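Bifunctional protein PutA (Bradyrhizobium diazoefficiens, PDB 6BSN) probably oxidises proline to glutamate in two steps, pairing an FAD-dependent proline dehydrogenase with an NAD-dependent aldehyde dehydrogenase in one chain. Local coordinates at residues A[191-196]-A[441-446]; A[234-239]-A[275-280]; A[393-398]-A[416-421]. The protein carries 1 engineered substitution. All coordinates share one frame; numbering follows the deposited sequence.

Contact 1. Residues A[191-196]-A[441-446]; sequences RYSFDM and RTYAPV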
loop_
_atom_site.group_PDB
_atom_site.type_symbol
_atom_site.label_atom_id
_atom_site.label_comp_id
_atom_site.label_asym_id
_atom_site.label_seq_id
_atom_site.Cartn_x
_atom_site.Cartn_y
_atom_site.Cartn_z
ATOM N N ARG A 191 58.780 6.606 23.439
ATOM C CA ARG A 191 57.510 7.066 23.978
ATOM C C ARG A 191 56.332 6.262 23.448
ATOM O O ARG A 191 55.182 6.671 23.630
ATOM C CB ARG A 191 57.312 8.555 23.676
ATOM N N TYR A 192 56.581 5.123 22.815
ATOM C CA TYR A 192 55.469 4.329 22.317
ATOM C C TYR A 192 55.902 2.882 22.144
ATOM O O TYR A 192 57.086 2.583 21.956
ATOM C CB TYR A 192 54.924 4.901 20.999
ATOM C CG TYR A 192 55.959 4.996 19.912
ATOM C CD1 TYR A 192 56.641 6.186 19.671
ATOM C CD2 TYR A 192 56.280 3.887 19.136
ATOM C CE1 TYR A 192 57.598 6.274 18.679
ATOM C CE2 TYR A 192 57.233 3.964 18.140
ATOM C CZ TYR A 192 57.894 5.158 17.912
ATOM O OH TYR A 192 58.851 5.230 16.917
ATOM N N SER A 193 54.924 1.990 22.205
ATOM C CA SER A 193 55.154 0.580 21.964
ATOM C C SER A 193 54.960 0.292 20.477
ATOM O O SER A 193 54.358 1.084 19.743
ATOM C CB SER A 193 54.188 -0.256 22.814
ATOM O OG SER A 193 54.409 -0.030 24.190
ATOM N N PHE A 194 55.484 -0.849 20.035
ATOM C CA PHE A 194 55.517 -1.191 18.616
ATOM C C PHE A 194 54.394 -2.180 18.315
ATOM O O PHE A 194 54.382 -3.300 18.837
ATOM C CB PHE A 194 56.866 -1.793 18.194
ATOM C CG PHE A 194 58.055 -0.839 18.256
ATOM C CD1 PHE A 194 57.939 0.468 18.727
ATOM C CD2 PHE A 194 59.307 -1.274 17.828
ATOM C CE1 PHE A 194 59.061 1.320 18.794
ATOM C CE2 PHE A 194 60.442 -0.430 17.896
ATOM C CZ PHE A 194 60.314 0.871 18.363
ATOM N N ASP A 195 53.467 -1.769 17.465
ATOM C CA ASP A 195 52.456 -2.656 16.891
ATOM C C ASP A 195 53.065 -3.070 15.557
ATOM O O ASP A 195 53.098 -2.277 14.609
ATOM C CB ASP A 195 51.129 -1.922 16.719
ATOM C CG ASP A 195 50.065 -2.748 15.991
ATOM O OD1 ASP A 195 50.150 -4.004 15.965
ATOM O OD2 ASP A 195 49.150 -2.116 15.410
ATOM N N MET A 196 53.662 -4.259 15.511
ATOM C CA MET A 196 54.444 -4.601 14.331
ATOM C C MET A 196 53.529 -4.873 13.145
ATOM O O MET A 196 52.597 -5.676 13.232
ATOM C CB MET A 196 55.344 -5.800 14.603
ATOM C CG MET A 196 56.301 -5.587 15.773
ATOM S SD MET A 196 57.439 -4.204 15.533
ATOM C CE MET A 196 58.291 -4.725 14.028
ATOM N N ARG A 441 48.969 3.207 27.344
ATOM C CA ARG A 441 50.036 2.818 26.433
ATOM C C ARG A 441 49.661 3.213 25.006
ATOM O O ARG A 441 48.524 2.966 24.561
ATOM C CB ARG A 441 50.268 1.309 26.530
ATOM C CG ARG A 441 51.351 0.739 25.630
ATOM C CD ARG A 441 51.451 -0.767 25.866
ATOM N NE ARG A 441 51.609 -1.078 27.285
ATOM C CZ ARG A 441 52.790 -1.211 27.894
ATOM N NH1 ARG A 441 53.929 -1.051 27.207
ATOM N NH2 ARG A 441 52.847 -1.497 29.199
ATOM N N THR A 442 50.608 3.836 24.292
ATOM C CA THR A 442 50.415 4.242 22.900
ATOM C C THR A 442 51.286 3.366 22.009
ATOM O O THR A 442 52.501 3.295 22.212
ATOM C CB THR A 442 50.765 5.723 22.693
ATOM O OG1 THR A 442 49.903 6.528 23.491
ATOM C CG2 THR A 442 50.584 6.142 21.225
ATOM N N TYR A 443 50.670 2.712 21.029
ATOM C CA TYR A 443 51.381 1.892 20.059
ATOM C C TYR A 443 51.509 2.643 18.745
ATOM O O TYR A 443 50.553 3.276 18.283
ATOM C CB TYR A 443 50.649 0.584 19.759
ATOM C CG TYR A 443 50.670 -0.464 20.824
ATOM C CD1 TYR A 443 51.573 -1.503 20.781
ATOM C CD2 TYR A 443 49.723 -0.443 21.845
ATOM C CE1 TYR A 443 51.566 -2.502 21.762
ATOM C CE2 TYR A 443 49.697 -1.421 22.814
ATOM C CZ TYR A 443 50.618 -2.440 22.781
ATOM O OH TYR A 443 50.574 -3.394 23.765
ATOM N N ALA A 444 52.651 2.518 18.129
ATOM C CA ALA A 444 52.799 2.983 16.759
ATOM C C ALA A 444 52.945 1.791 15.815
ATOM O O ALA A 444 53.609 0.808 16.171
ATOM C CB ALA A 444 54.030 3.907 16.629
ATOM N N PRO A 445 52.348 1.832 14.619
ATOM C CA PRO A 445 52.623 0.785 13.624
ATOM C C PRO A 445 54.055 0.902 13.131
ATOM O O PRO A 445 54.513 1.994 12.787
ATOM C CB PRO A 445 51.621 1.084 12.500
ATOM C CG PRO A 445 50.686 2.098 13.054
ATOM C CD PRO A 445 51.420 2.837 14.088
ATOM N N VAL A 446 54.766 -0.222 13.123
ATOM C CA VAL A 446 56.172 -0.255 12.731
ATOM C C VAL A 446 56.360 -1.418 11.772
ATOM O O VAL A 446 55.909 -2.530 12.065
ATOM C CB VAL A 446 57.118 -0.397 13.947
ATOM C CG1 VAL A 446 58.589 -0.399 13.505
ATOM C CG2 VAL A 446 56.902 0.719 14.966
#
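Ser193 and Tyr443 lie next to each other on parallel strands, their side chains on the same face of the sheet. The CB of Ser193 sits over one face of the Tyr443 ring, a CH-pi contact 3.9 Å from Ser193 CB to the ring centroid. The same ring turns an edge to the backbone carbon of Phe194. Its hydroxyl bonds to Arg341, an FAD-binding residue, and its side chain reaches the flavin. Arg441 extends past Ser193, bends near its end, and puts NH1 3.2 Å from Ser193 OG. The bond is nearly straight, at 163°, and OG lies in the guanidinium plane. The hydroxyl is also bonded to Gly235 N. NE of Arg441 pairs with Glu416, and NH1 also reaches the carbonyl of Arg233. With an alanine here in place of the arginine, Glu416 would probably lose this charged mate and Ser193 OG its guanidinium donor.

Strands 193-196 and 440-448 are neighbours in the curled parallel sheet of the proline dehydrogenase domain, a TIM-barrel fold. Phe194 and Met196 point to the face of the sheet that helix 204-223 covers. Here CG2 of Val446 lies over one face of the Phe194 ring, 4.1 Å from Val446 CG2 to the centroid. Phe194 CG stands beside its own backbone N (chi1 -67°), which brings the ring across this methyl. The doubly bent Met196 chain lays SD against Val446 CB at 4.1 Å. Near the strand start, the Tyr192 ring meets Ala444, with Tyr192 CD2 3.4 Å from Ala444 CB. Four backbone bonds join the segments, including Ala444 N to Ser193 O at 2.8 Å.

Contact 2. Residues A[234-239]-A[275-280]; sequences PGISVK and LNFTVD. With FDA (dihydroflavine-adenine dinucleotide), chain C.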
loop_
_atom_site.group_PDB
_atom_site.type_symbol
_atom_site.label_atom_id
_atom_site.label_comp_id
_atom_site.label_asym_id
_atom_site.label_seq_id
_atom_site.Cartn_x
_atom_site.Cartn_y
_atom_site.Cartn_z
ATOM N N PRO A 234 58.292 -0.541 27.570
ATOM C CA PRO A 234 57.677 -0.605 26.241
ATOM C C PRO A 234 57.181 -2.005 25.931
ATOM O O PRO A 234 57.612 -3.005 26.518
ATOM C CB PRO A 234 58.809 -0.196 25.286
ATOM C CG PRO A 234 59.905 0.346 26.150
ATOM C CD PRO A 234 59.746 -0.306 27.493
ATOM N N GLY A 235 56.248 -2.060 24.988
ATOM C CA GLY A 235 55.726 -3.320 24.509
ATOM C C GLY A 235 55.907 -3.549 23.020
ATOM O O GLY A 235 56.177 -2.622 22.248
ATOM N N ILE A 236 55.767 -4.800 22.615
ATOM C CA ILE A 236 55.746 -5.177 21.213
ATOM C C ILE A 236 54.565 -6.114 20.990
ATOM O O ILE A 236 54.261 -6.955 21.843
ATOM C CB ILE A 236 57.081 -5.837 20.798
ATOM C CG1 ILE A 236 57.125 -6.081 19.291
ATOM C CG2 ILE A 236 57.327 -7.128 21.576
ATOM C CD1 ILE A 236 58.465 -6.632 18.806
ATOM N N SER A 237 53.921 -5.981 19.831
ATOM C CA SER A 237 52.767 -6.778 19.433
ATOM C C SER A 237 53.131 -7.630 18.228
ATOM O O SER A 237 53.692 -7.108 17.250
ATOM C CB SER A 237 51.588 -5.880 19.070
ATOM O OG SER A 237 50.582 -5.962 20.045
ATOM N N VAL A 238 52.798 -8.930 18.291
ATOM C CA VAL A 238 53.118 -9.878 17.226
ATOM C C VAL A 238 51.880 -10.681 16.856
ATOM O O VAL A 238 50.985 -10.884 17.680
ATOM C CB VAL A 238 54.261 -10.828 17.629
ATOM C CG1 VAL A 238 55.507 -10.022 17.972
ATOM C CG2 VAL A 238 53.838 -11.696 18.767
ATOM N N LYS A 239 51.852 -11.166 15.610
ATOM C CA LYS A 239 50.774 -12.002 15.089
ATOM C C LYS A 239 51.300 -13.407 14.813
ATOM O O LYS A 239 52.314 -13.575 14.127
ATOM C CB LYS A 239 50.180 -11.408 13.807
ATOM C CG LYS A 239 49.190 -10.290 14.033
ATOM C CD LYS A 239 48.629 -9.802 12.712
ATOM C CE LYS A 239 47.675 -8.641 12.950
ATOM N NZ LYS A 239 48.187 -7.703 14.000
ATOM N N LEU A 275 60.259 -6.770 28.689
ATOM C CA LEU A 275 59.265 -6.060 27.892
ATOM C C LEU A 275 57.871 -6.662 28.079
ATOM O O LEU A 275 57.713 -7.794 28.521
ATOM C CB LEU A 275 59.634 -6.106 26.409
ATOM C CG LEU A 275 60.968 -5.458 25.985
ATOM C CD1 LEU A 275 61.089 -5.514 24.469
ATOM C CD2 LEU A 275 61.062 -4.006 26.474
ATOM N N ASN A 276 56.857 -5.886 27.709
ATOM C CA ASN A 276 55.512 -6.414 27.508
ATOM C C ASN A 276 55.436 -7.051 26.119
ATOM O O ASN A 276 55.636 -6.368 25.108
ATOM C CB ASN A 276 54.485 -5.287 27.662
ATOM C CG ASN A 276 53.016 -5.752 27.404
ATOM O OD1 ASN A 276 52.202 -4.981 26.904
ATOM N ND2 ASN A 276 52.697 -7.003 27.740
ATOM N N PHE A 277 55.125 -8.348 26.062
ATOM C CA PHE A 277 55.099 -9.124 24.823
ATOM C C PHE A 277 53.679 -9.654 24.584
ATOM O O PHE A 277 53.199 -10.509 25.333
ATOM C CB PHE A 277 56.132 -10.258 24.922
ATOM C CG PHE A 277 56.264 -11.076 23.670
ATOM C CD1 PHE A 277 57.139 -10.681 22.659
ATOM C CD2 PHE A 277 55.520 -12.234 23.505
ATOM C CE1 PHE A 277 57.273 -11.425 21.492
ATOM C CE2 PHE A 277 55.637 -12.990 22.339
ATOM C CZ PHE A 277 56.516 -12.584 21.328
ATOM N N THR A 278 53.006 -9.173 23.533
ATOM C CA THR A 278 51.572 -9.406 23.355
ATOM C C THR A 278 51.313 -10.157 22.058
ATOM O O THR A 278 51.681 -9.679 20.978
ATOM C CB THR A 278 50.776 -8.083 23.331
ATOM O OG1 THR A 278 51.037 -7.316 24.504
ATOM C CG2 THR A 278 49.283 -8.371 23.289
ATOM N N VAL A 279 50.633 -11.297 22.157
ATOM C CA VAL A 279 50.130 -12.004 20.977
ATOM C C VAL A 279 48.772 -11.428 20.555
ATOM O O VAL A 279 47.768 -11.524 21.278
ATOM C CB VAL A 279 50.035 -13.515 21.244
ATOM C CG1 VAL A 279 49.628 -14.252 19.972
ATOM C CG2 VAL A 279 51.391 -14.048 21.780
ATOM N N ASP A 280 48.733 -10.838 19.371
ATOM C CA ASP A 280 47.499 -10.283 18.844
ATOM C C ASP A 280 46.466 -11.383 18.596
ATOM O O ASP A 280 46.794 -12.561 18.440
ATOM C CB ASP A 280 47.791 -9.520 17.551
ATOM C CG ASP A 280 48.523 -8.189 17.795
ATOM O OD1 ASP A 280 48.688 -7.769 18.968
ATOM O OD2 ASP A 280 48.923 -7.567 16.791
HETATM P PA FDA C . 34.303 1.488 18.678
HETATM O O1A FDA C . 33.718 2.531 17.684
HETATM O O2A FDA C . 33.861 1.460 20.032
HETATM O O5B FDA C . 33.993 0.062 18.420
HETATM C C5B FDA C . 34.166 -0.451 17.104
HETATM C C4B FDA C . 34.072 -1.974 17.119
HETATM O O4B FDA C . 32.772 -2.429 17.383
HETATM C C3B FDA C . 34.439 -2.665 15.845
HETATM O O3B FDA C . 35.796 -2.731 15.699
HETATM C C2B FDA C . 33.830 -3.995 16.032
HETATM O O2B FDA C . 34.664 -4.815 16.780
HETATM C C1B FDA C . 32.588 -3.674 16.796
HETATM N N9A FDA C . 31.388 -3.630 15.976
HETATM C C8A FDA C . 31.056 -2.731 14.972
HETATM N N7A FDA C . 29.874 -3.055 14.471
HETATM C C5A FDA C . 29.383 -4.182 15.126
HETATM C C6A FDA C . 28.236 -4.947 15.034
HETATM N N6A FDA C . 27.212 -4.614 14.082
HETATM N N1A FDA C . 28.058 -6.005 15.840
HETATM C C2A FDA C . 28.987 -6.362 16.749
HETATM N N3A FDA C . 30.124 -5.624 16.868
HETATM C C4A FDA C . 30.342 -4.561 16.096
HETATM N N1 FDA C . 41.597 -5.986 17.260
HETATM C C2 FDA C . 41.712 -7.406 17.147
HETATM O O2 FDA C . 40.665 -8.077 16.565
HETATM N N3 FDA C . 42.870 -8.076 17.622
HETATM C C4 FDA C . 43.912 -7.332 18.212
HETATM O O4 FDA C . 45.040 -7.948 18.687
HETATM C C4X FDA C . 43.785 -5.853 18.336
HETATM N N5 FDA C . 44.859 -5.085 18.898
HETATM C C5X FDA C . 44.618 -3.679 19.186
HETATM C C6 FDA C . 45.650 -2.914 19.957
HETATM C C7 FDA C . 45.371 -1.562 20.293
HETATM C C7M FDA C . 46.398 -0.780 21.067
HETATM C C8 FDA C . 44.134 -0.944 19.903
HETATM C C8M FDA C . 43.809 0.489 20.245
HETATM C C9 FDA C . 43.171 -1.676 19.176
HETATM C C9A FDA C . 43.446 -3.086 18.817
HETATM N N10 FDA C . 42.495 -3.806 17.994
HETATM C C10 FDA C . 42.661 -5.224 17.872
HETATM C "C1'" FDA C . 41.398 -3.143 17.265
HETATM C "C2'" FDA C . 40.103 -3.213 18.057
HETATM O "O2'" FDA C . 39.657 -4.520 18.131
HETATM C "C3'" FDA C . 39.028 -2.347 17.421
HETATM O "O3'" FDA C . 38.866 -2.808 16.145
HETATM C "C4'" FDA C . 39.311 -0.847 17.325
HETATM O "O4'" FDA C . 40.154 -0.433 18.347
HETATM C "C5'" FDA C . 38.022 -0.038 17.409
HETATM O "O5'" FDA C . 37.289 -0.372 18.572
HETATM P P FDA C . 36.864 0.695 19.698
HETATM O O1P FDA C . 36.606 0.196 21.156
HETATM O O2P FDA C . 38.003 1.754 19.497
HETATM O O3P FDA C . 35.782 1.583 18.846
#
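The Phe277 ring packs against two aliphatic side chains of the neighbouring strand. Its CD1 meets CG2 of Ile236 at 3.7 Å, the two side chains lying side by side and pointing the same way. Its CZ meets CG2 of Val238 at 3.8 Å, and these two cross at about a right angle. A chi1 of -176°, with CG opposite the backbone N, carries the Phe277 ring alongside Ile236. Five backbone bonds join the parallel segments, ending with Asp280 N to Val238 O at 2.8 Å.

The polar edge gathers on Asp280. Ser237 OG donates to Asp280 OD1 at 2.8 Å on the syn side. Lys239 NZ forms a salt bridge with Asp280 OD2 at 2.9 Å, meeting the anti lone pair of that oxygen. Arg341 pairs with Asp280 OD1 and bonds Ser237 OG. OD1 thus has two partners, while Lys239 holds OD2. Asp280 CB lies 3.4 Å from O4 of the reduced flavin.

The two strands and helix 252-272 form a beta-alpha-beta unit of the barrel. Helix 204-223 covers Ile236, Val238 and Leu275, while strand 193-196 flanks strand 235-238 and strand 309-314 flanks strand 276-279.

Contact 3. Residues A[393-398]-A[416-421]; sequences QFATHN and EFQRLH. With FDA (dihydroflavine-adenine dinucleotide), chain C.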
loop_
_atom_site.group_PDB
_atom_site.type_symbol
_atom_site.label_atom_id
_atom_site.label_comp_id
_atom_site.label_asym_id
_atom_site.label_seq_id
_atom_site.Cartn_x
_atom_site.Cartn_y
_atom_site.Cartn_z
ATOM N N GLN A 393 44.688 -4.611 30.043
ATOM C CA GLN A 393 44.992 -3.479 29.169
ATOM C C GLN A 393 43.761 -3.261 28.297
ATOM O O GLN A 393 43.406 -4.127 27.489
ATOM C CB GLN A 393 46.248 -3.748 28.326
ATOM C CG GLN A 393 47.434 -4.246 29.171
ATOM C CD GLN A 393 48.536 -4.910 28.333
ATOM O OE1 GLN A 393 48.312 -5.921 27.648
ATOM N NE2 GLN A 393 49.723 -4.329 28.374
ATOM N N PHE A 394 43.091 -2.129 28.476
ATOM C CA PHE A 394 41.826 -1.868 27.793
ATOM C C PHE A 394 42.143 -1.022 26.569
ATOM O O PHE A 394 42.373 0.180 26.680
ATOM C CB PHE A 394 40.823 -1.217 28.747
ATOM C CG PHE A 394 40.546 -2.062 29.973
ATOM C CD1 PHE A 394 39.852 -3.263 29.853
ATOM C CD2 PHE A 394 41.027 -1.696 31.228
ATOM C CE1 PHE A 394 39.626 -4.065 30.954
ATOM C CE2 PHE A 394 40.796 -2.488 32.328
ATOM C CZ PHE A 394 40.089 -3.677 32.196
ATOM N N ALA A 395 42.196 -1.669 25.401
ATOM C CA ALA A 395 42.542 -1.015 24.141
ATOM C C ALA A 395 41.257 -0.571 23.451
ATOM O O ALA A 395 40.539 -1.382 22.856
ATOM C CB ALA A 395 43.349 -1.951 23.248
ATOM N N THR A 396 40.973 0.726 23.518
ATOM C CA THR A 396 39.782 1.296 22.901
ATOM C C THR A 396 39.969 2.803 22.770
ATOM O O THR A 396 40.660 3.422 23.581
ATOM C CB THR A 396 38.529 0.989 23.735
ATOM O OG1 THR A 396 37.402 1.680 23.185
ATOM C CG2 THR A 396 38.721 1.447 25.139
ATOM N N HIS A 397 39.338 3.387 21.750
ATOM C CA HIS A 397 39.293 4.837 21.599
ATOM C C HIS A 397 37.879 5.371 21.808
ATOM O O HIS A 397 37.564 6.482 21.376
ATOM C CB HIS A 397 39.818 5.279 20.224
ATOM C CG HIS A 397 41.097 4.614 19.811
ATOM N ND1 HIS A 397 41.150 3.648 18.830
ATOM C CD2 HIS A 397 42.369 4.777 20.246
ATOM C CE1 HIS A 397 42.400 3.252 18.674
ATOM N NE2 HIS A 397 43.156 3.912 19.529
ATOM N N ASN A 398 37.026 4.595 22.457
ATOM C CA ASN A 398 35.644 4.979 22.721
ATOM C C ASN A 398 35.574 5.661 24.079
ATOM O O ASN A 398 35.868 5.030 25.096
ATOM C CB ASN A 398 34.756 3.735 22.688
ATOM C CG ASN A 398 33.297 4.030 22.986
ATOM O OD1 ASN A 398 32.964 4.769 23.915
ATOM N ND2 ASN A 398 32.415 3.408 22.219
ATOM N N GLU A 416 45.794 -0.687 32.648
ATOM C CA GLU A 416 46.127 0.459 31.813
ATOM C C GLU A 416 45.134 0.532 30.662
ATOM O O GLU A 416 44.448 -0.444 30.343
ATOM C CB GLU A 416 47.567 0.371 31.259
ATOM C CG GLU A 416 47.652 -0.560 30.034
ATOM C CD GLU A 416 49.059 -0.825 29.525
ATOM O OE1 GLU A 416 50.044 -0.414 30.181
ATOM O OE2 GLU A 416 49.170 -1.482 28.463
ATOM N N PHE A 417 45.076 1.696 30.025
ATOM C CA PHE A 417 44.415 1.805 28.737
ATOM C C PHE A 417 45.449 1.747 27.602
ATOM O O PHE A 417 46.661 1.889 27.810
ATOM C CB PHE A 417 43.592 3.094 28.665
ATOM C CG PHE A 417 42.413 3.109 29.596
ATOM C CD1 PHE A 417 42.498 3.741 30.832
ATOM C CD2 PHE A 417 41.215 2.489 29.234
ATOM C CE1 PHE A 417 41.403 3.740 31.704
ATOM C CE2 PHE A 417 40.126 2.489 30.085
ATOM C CZ PHE A 417 40.209 3.110 31.316
ATOM N N GLN A 418 44.954 1.537 26.382
ATOM C CA GLN A 418 45.832 1.467 25.216
ATOM C C GLN A 418 45.165 2.173 24.047
ATOM O O GLN A 418 43.937 2.193 23.923
ATOM C CB GLN A 418 46.173 0.030 24.802
ATOM C CG GLN A 418 46.956 -0.760 25.832
ATOM C CD GLN A 418 47.490 -2.076 25.289
ATOM O OE1 GLN A 418 46.968 -2.623 24.298
ATOM N NE2 GLN A 418 48.534 -2.604 25.944
ATOM N N ARG A 419 45.995 2.770 23.202
ATOM C CA ARG A 419 45.517 3.424 22.007
ATOM C C ARG A 419 46.541 3.227 20.902
ATOM O O ARG A 419 47.683 2.824 21.139
ATOM C CB ARG A 419 45.276 4.916 22.255
ATOM C CG ARG A 419 46.575 5.684 22.565
ATOM C CD ARG A 419 46.326 7.187 22.736
ATOM N NE ARG A 419 47.561 7.949 22.578
ATOM C CZ ARG A 419 47.886 8.620 21.476
ATOM N NH1 ARG A 419 49.030 9.269 21.418
ATOM N NH2 ARG A 419 47.066 8.639 20.435
ATOM N N LEU A 420 46.126 3.560 19.689
ATOM C CA LEU A 420 46.980 3.532 18.515
ATOM C C LEU A 420 47.388 4.958 18.162
ATOM O O LEU A 420 46.555 5.869 18.186
ATOM C CB LEU A 420 46.233 2.893 17.339
ATOM C CG LEU A 420 46.579 1.431 17.111
ATOM C CD1 LEU A 420 45.612 0.799 16.110
ATOM C CD2 LEU A 420 48.040 1.323 16.645
ATOM N N HIS A 421 48.661 5.145 17.828
ATOM C CA HIS A 421 49.144 6.474 17.460
ATOM C C HIS A 421 48.256 7.057 16.374
ATOM O O HIS A 421 47.883 6.362 15.430
ATOM C CB HIS A 421 50.599 6.406 16.978
ATOM C CG HIS A 421 51.379 7.656 17.238
ATOM N ND1 HIS A 421 51.107 8.852 16.605
ATOM C CD2 HIS A 421 52.410 7.904 18.081
ATOM C CE1 HIS A 421 51.939 9.779 17.043
ATOM N NE2 HIS A 421 52.738 9.231 17.943
HETATM P PA FDA C . 34.303 1.488 18.678
HETATM O O1A FDA C . 33.718 2.531 17.684
HETATM O O2A FDA C . 33.861 1.460 20.032
HETATM O O5B FDA C . 33.993 0.062 18.420
HETATM C C5B FDA C . 34.166 -0.451 17.104
HETATM C C4B FDA C . 34.072 -1.974 17.119
HETATM O O4B FDA C . 32.772 -2.429 17.383
HETATM C C3B FDA C . 34.439 -2.665 15.845
HETATM O O3B FDA C . 35.796 -2.731 15.699
HETATM C C2B FDA C . 33.830 -3.995 16.032
HETATM O O2B FDA C . 34.664 -4.815 16.780
HETATM C C1B FDA C . 32.588 -3.674 16.796
HETATM N N9A FDA C . 31.388 -3.630 15.976
HETATM C C8A FDA C . 31.056 -2.731 14.972
HETATM N N7A FDA C . 29.874 -3.055 14.471
HETATM C C5A FDA C . 29.383 -4.182 15.126
HETATM C C6A FDA C . 28.236 -4.947 15.034
HETATM N N6A FDA C . 27.212 -4.614 14.082
HETATM N N1A FDA C . 28.058 -6.005 15.840
HETATM C C2A FDA C . 28.987 -6.362 16.749
HETATM N N3A FDA C . 30.124 -5.624 16.868
HETATM C C4A FDA C . 30.342 -4.561 16.096
HETATM N N1 FDA C . 41.597 -5.986 17.260
HETATM C C2 FDA C . 41.712 -7.406 17.147
HETATM O O2 FDA C . 40.665 -8.077 16.565
HETATM N N3 FDA C . 42.870 -8.076 17.622
HETATM C C4 FDA C . 43.912 -7.332 18.212
HETATM O O4 FDA C . 45.040 -7.948 18.687
HETATM C C4X FDA C . 43.785 -5.853 18.336
HETATM N N5 FDA C . 44.859 -5.085 18.898
HETATM C C5X FDA C . 44.618 -3.679 19.186
HETATM C C6 FDA C . 45.650 -2.914 19.957
HETATM C C7 FDA C . 45.371 -1.562 20.293
HETATM C C7M FDA C . 46.398 -0.780 21.067
HETATM C C8 FDA C . 44.134 -0.944 19.903
HETATM C C8M FDA C . 43.809 0.489 20.245
HETATM C C9 FDA C . 43.171 -1.676 19.176
HETATM C C9A FDA C . 43.446 -3.086 18.817
HETATM N N10 FDA C . 42.495 -3.806 17.994
HETATM C C10 FDA C . 42.661 -5.224 17.872
HETATM C "C1'" FDA C . 41.398 -3.143 17.265
HETATM C "C2'" FDA C . 40.103 -3.213 18.057
HETATM O "O2'" FDA C . 39.657 -4.520 18.131
HETATM C "C3'" FDA C . 39.028 -2.347 17.421
HETATM O "O3'" FDA C . 38.866 -2.808 16.145
HETATM C "C4'" FDA C . 39.311 -0.847 17.325
HETATM O "O4'" FDA C . 40.154 -0.433 18.347
HETATM C "C5'" FDA C . 38.022 -0.038 17.409
HETATM O "O5'" FDA C . 37.289 -0.372 18.572
HETATM P P FDA C . 36.864 0.695 19.698
HETATM O O1P FDA C . 36.606 0.196 21.156
HETATM O O2P FDA C . 38.003 1.754 19.497
HETATM O O3P FDA C . 35.782 1.583 18.846
HETATM O O HOH W 1 49.147 -5.586 25.176
#
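Gln393, Glu416 and Gln418 form a close polar cluster on one face of the two strands. Gln393 and Glu416 lie side by side and point the same way, their amide and carboxylate planes 26° apart. The bond from Gln393 NE2 to Glu416 OE2 is 2.9 Å but bent, and weak. The same oxygen takes a straighter bond from Gln418 NE2 at 2.8 Å, and it also meets the Arg441 charge. Gln393 NE2 donates to Asn276 OD1 as well. A water accepts from Gln418 NE2 and donates to Gln393 OE1 at 2.6 Å. Glu416 OE2 thus takes bonds from both glutamines, while the water joins their amides. Phe394 and Phe417 point to the other side of the sheet, where helix 399-409 packs on both. Phe394 CB touches Phe417 CD2 at 3.8 Å.

Strands 390-395 and 416-420, with helix 399-409 between them, make a beta-alpha-beta unit of the barrel; the flavin sits at the C-terminal ends of the strands. Toward those ends the pairing slackens. The last backbone bond, Thr396 N to Gln418 O, is weak at 3.3 Å, and segment 393-398 then turns toward the cofactor. His397 keeps the two segments joined through its side chain: CG beside the backbone N (chi1 -46°) lets NE2 accept from Leu420 N at 3.0 Å, in the ring plane.

Thr396 OG1 accepts from Asn398 N in an ST turn and donates to O1P of the cofactor at 2.6 Å. His397 N bonds O2P, and Asn398 ND2 reaches O2A. Ala395 CB meets the dimethylbenzene end of the flavin, 3.6 Å from its C8.

How the contacts relate
All three contacts join neighbouring strands of one curled parallel sheet, the barrel of the proline dehydrogenase domain. Contact 1 pairs strand 193-196 with strand 440-448, far apart along the chain, and so closes the ring. Contacts 2 and 3 follow one another inside that loop. The centres of contacts 1 and 2 are about 9 Å apart, those of 1 and 3 about 11 Å, and those of 2 and 3 about 14 Å. Strand 193-196 also borders strand 235-238, and strand 440-448 borders strand 416-420. Asn276 and Gln393 link contacts 2 and 3. Together the pairings build barrel wall that lines the flavin pocket with Tyr443, Asp280, residues 395-398 and residues 418-420.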